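Local coordinates for acyl-CoA thioesterase (Alicyclobacillus acidocaldarius subsp. acidocaldarius, PDB 3RQB), which probably hydrolyses the thioester bond of acyl-CoA, as a hot-dog-fold protein of the acyl-CoA thioesterase family, at the interface of chains A and B. Numbering follows the deposited sequence. Chains: chain A/B, Uncharacterized protein.

The interface of chains A and B. Residues chain A 239-243, 267, 269-271; chain B 115-120, 216, 218.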
# COMPACT_ATOMS: atom_id res chain seq x y z
N PHE A 239 -8.55 -9.69 -11.03
CA PHE A 239 -9.37 -8.69 -11.69
C PHE A 239 -10.79 -9.08 -11.40
O PHE A 239 -11.23 -10.16 -11.81
CB PHE A 239 -9.20 -8.75 -13.21
CG PHE A 239 -7.78 -8.82 -13.66
CD1 PHE A 239 -7.16 -7.70 -14.20
CD2 PHE A 239 -7.06 -10.00 -13.55
CE1 PHE A 239 -5.83 -7.77 -14.62
CE2 PHE A 239 -5.74 -10.07 -13.96
CZ PHE A 239 -5.12 -8.95 -14.50
N SER A 240 -11.51 -8.21 -10.69
CA SER A 240 -12.92 -8.43 -10.47
C SER A 240 -13.69 -7.14 -10.27
O SER A 240 -13.23 -6.23 -9.60
CB SER A 240 -13.15 -9.32 -9.25
OG SER A 240 -14.51 -9.26 -8.84
N HIS A 241 -14.89 -7.10 -10.85
CA HIS A 241 -15.85 -6.05 -10.57
C HIS A 241 -15.27 -4.64 -10.65
O HIS A 241 -15.38 -3.86 -9.69
CB HIS A 241 -16.53 -6.32 -9.23
CG HIS A 241 -17.38 -7.55 -9.23
ND1 HIS A 241 -16.93 -8.77 -9.71
CD2 HIS A 241 -18.66 -7.76 -8.84
CE1 HIS A 241 -17.89 -9.66 -9.61
NE2 HIS A 241 -18.96 -9.08 -9.08
N GLY A 242 -14.65 -4.32 -11.79
CA GLY A 242 -14.18 -2.97 -12.06
C GLY A 242 -12.73 -2.67 -11.71
O GLY A 242 -12.17 -1.65 -12.14
N TYR A 243 -12.11 -3.54 -10.93
CA TYR A 243 -10.74 -3.28 -10.49
C TYR A 243 -9.78 -4.45 -10.60
O TYR A 243 -10.17 -5.63 -10.64
CB TYR A 243 -10.72 -2.78 -9.04
CG TYR A 243 -11.37 -1.44 -8.86
CD1 TYR A 243 -12.75 -1.33 -8.79
CD2 TYR A 243 -10.61 -0.27 -8.77
CE1 TYR A 243 -13.37 -0.11 -8.64
CE2 TYR A 243 -11.22 0.97 -8.61
CZ TYR A 243 -12.61 1.04 -8.55
OH TYR A 243 -13.28 2.24 -8.39
N MSE A 267 -11.07 -0.17 -14.00
CA MSE A 267 -11.14 -0.66 -15.38
C MSE A 267 -12.57 -0.69 -15.93
O MSE A 267 -13.53 -0.97 -15.21
CB MSE A 267 -10.51 -2.05 -15.52
CG MSE A 267 -11.32 -3.17 -14.88
SE MSE A 267 -10.54 -4.96 -15.10
CE MSE A 267 -11.54 -5.92 -13.72
N ALA A 269 -14.40 -2.92 -18.40
CA ALA A 269 -14.30 -4.18 -19.12
C ALA A 269 -15.59 -4.97 -18.99
O ALA A 269 -15.65 -5.95 -18.24
CB ALA A 269 -13.14 -4.99 -18.60
N PRO A 270 -16.62 -4.56 -19.72
CA PRO A 270 -17.88 -5.30 -19.63
C PRO A 270 -17.69 -6.71 -20.17
O PRO A 270 -16.78 -6.97 -20.97
CB PRO A 270 -18.81 -4.51 -20.53
CG PRO A 270 -17.88 -3.85 -21.53
CD PRO A 270 -16.65 -3.52 -20.76
N VAL A 271 -18.55 -7.62 -19.73
CA VAL A 271 -18.54 -9.01 -20.17
C VAL A 271 -18.46 -9.18 -21.70
O VAL A 271 -18.50 -10.30 -22.22
CB VAL A 271 -19.81 -9.65 -19.70
CG1 VAL A 271 -19.84 -9.62 -18.18
CG2 VAL A 271 -21.00 -8.89 -20.29
N ARG B 115 -19.29 -0.15 -7.40
CA ARG B 115 -18.82 -0.97 -8.52
C ARG B 115 -19.86 -1.90 -9.13
O ARG B 115 -20.80 -2.37 -8.47
CB ARG B 115 -17.53 -1.72 -8.17
CG ARG B 115 -17.52 -2.34 -6.79
CD ARG B 115 -16.10 -2.57 -6.28
NE ARG B 115 -15.36 -3.59 -7.02
CZ ARG B 115 -14.45 -4.38 -6.48
NH1 ARG B 115 -14.17 -4.26 -5.19
NH2 ARG B 115 -13.82 -5.29 -7.21
N ARG B 116 -19.66 -2.15 -10.43
CA ARG B 116 -20.55 -2.97 -11.24
C ARG B 116 -19.72 -4.12 -11.83
O ARG B 116 -18.49 -4.05 -11.89
CB ARG B 116 -21.23 -2.10 -12.31
CG ARG B 116 -22.07 -0.93 -11.73
CD ARG B 116 -22.14 0.30 -12.65
NE ARG B 116 -21.21 1.36 -12.25
CZ ARG B 116 -21.16 2.58 -12.79
NH1 ARG B 116 -22.00 2.91 -13.76
NH2 ARG B 116 -20.27 3.46 -12.35
N GLU B 117 -20.40 -5.19 -12.25
CA GLU B 117 -19.72 -6.42 -12.65
C GLU B 117 -18.95 -6.34 -13.97
O GLU B 117 -19.40 -5.77 -14.96
CB GLU B 117 -20.73 -7.57 -12.71
CG GLU B 117 -20.08 -8.93 -12.81
CD GLU B 117 -21.00 -10.05 -12.37
OE1 GLU B 117 -21.82 -10.48 -13.21
OE2 GLU B 117 -20.92 -10.48 -11.20
N SER B 118 -17.76 -6.94 -13.99
CA SER B 118 -16.92 -6.85 -15.15
C SER B 118 -16.44 -8.23 -15.55
O SER B 118 -16.77 -9.22 -14.89
CB SER B 118 -15.72 -5.97 -14.83
OG SER B 118 -15.02 -6.47 -13.69
N TRP B 119 -15.67 -8.31 -16.63
CA TRP B 119 -14.90 -9.51 -16.88
C TRP B 119 -13.99 -9.71 -15.69
O TRP B 119 -13.45 -8.76 -15.13
CB TRP B 119 -14.07 -9.40 -18.16
CG TRP B 119 -12.93 -10.38 -18.21
CD1 TRP B 119 -12.98 -11.68 -18.64
CD2 TRP B 119 -11.58 -10.14 -17.81
NE1 TRP B 119 -11.74 -12.25 -18.54
CE2 TRP B 119 -10.86 -11.33 -18.03
CE3 TRP B 119 -10.90 -9.03 -17.29
CZ2 TRP B 119 -9.49 -11.44 -17.75
CZ3 TRP B 119 -9.54 -9.14 -17.01
CH2 TRP B 119 -8.86 -10.34 -17.24
N SER B 120 -13.81 -10.96 -15.28
CA SER B 120 -12.97 -11.23 -14.13
C SER B 120 -12.07 -12.42 -14.35
O SER B 120 -12.40 -13.36 -15.07
CB SER B 120 -13.82 -11.45 -12.89
OG SER B 120 -13.00 -11.89 -11.82
N LEU B 216 -10.37 -6.70 -3.11
CA LEU B 216 -10.53 -7.06 -4.52
C LEU B 216 -11.91 -7.64 -4.80
O LEU B 216 -12.50 -7.42 -5.87
CB LEU B 216 -9.41 -8.01 -4.97
CG LEU B 216 -8.04 -7.33 -4.85
CD1 LEU B 216 -6.93 -8.35 -4.61
CD2 LEU B 216 -7.76 -6.47 -6.08
N ASP B 218 -15.82 -8.05 -4.67
CA ASP B 218 -17.01 -7.22 -4.56
C ASP B 218 -17.58 -7.39 -3.17
O ASP B 218 -17.46 -8.46 -2.57
CB ASP B 218 -18.05 -7.69 -5.57
CG ASP B 218 -18.39 -9.17 -5.41
OD1 ASP B 218 -17.48 -10.01 -5.62
OD2 ASP B 218 -19.55 -9.50 -5.07
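The guanidinium NH2 of B:Arg115 is held by two good hydrogen bonds and a weak third. It reaches O of A:Ser240 at 2.6 Å, from above that carbonyl plane. It also bonds B:Leu216 O, at 2.8 Å, which helps to fix the guanidinium. The weak bond goes to O of A:His241. NE points almost straight at this same oxygen, 2.7 Å away and in the carbonyl plane. The arginine chain bends at chi3 (-68°).

The other side of this turn of chain A is held by OG of B:Ser118, with two bonds. The backbone N of A:Gly242 donates to it at 2.9 Å. OG in turn donates to O of B:Trp119, from above that carbonyl plane. A:His241 N is also 2.9 Å from OG, but its N-H is poorly aimed. The crowded rotamer of B:Ser118 (chi1 56°) faces OG to the turn.

The imidazole of A:His241 is sandwiched. B:Asp218 stacks its carboxylate on one face, the planes 17° apart. CG of B:Glu117 covers the other face near the rim, with its carboxylate nearly perpendicular to the ring. Two acidic side chains so close would tend to favour a protonated histidine. The nearby guanidinium would oppose this, and the charge is not seen. ND1 makes a bent bond to A:Ser240 OG, off the ring plane.

Farther along, B:Ser120 OG donates to A:Phe239 O in the carbonyl plane. B:Trp119 N meets A:Ala269 O nearly along the C=O axis, at 2.9 Å. The indole rim of B:Trp119 lies over one face of the A:Phe239 ring, with CZ3 3.8 Å from CG.

Segment 115-120 of chain B, with B:Asp218, thus clasps the turn and reaches strand 238-240 and the stretch after strand 257-267. Two-fold symmetry repeats the clasp, which probably helps to hold the dimer together.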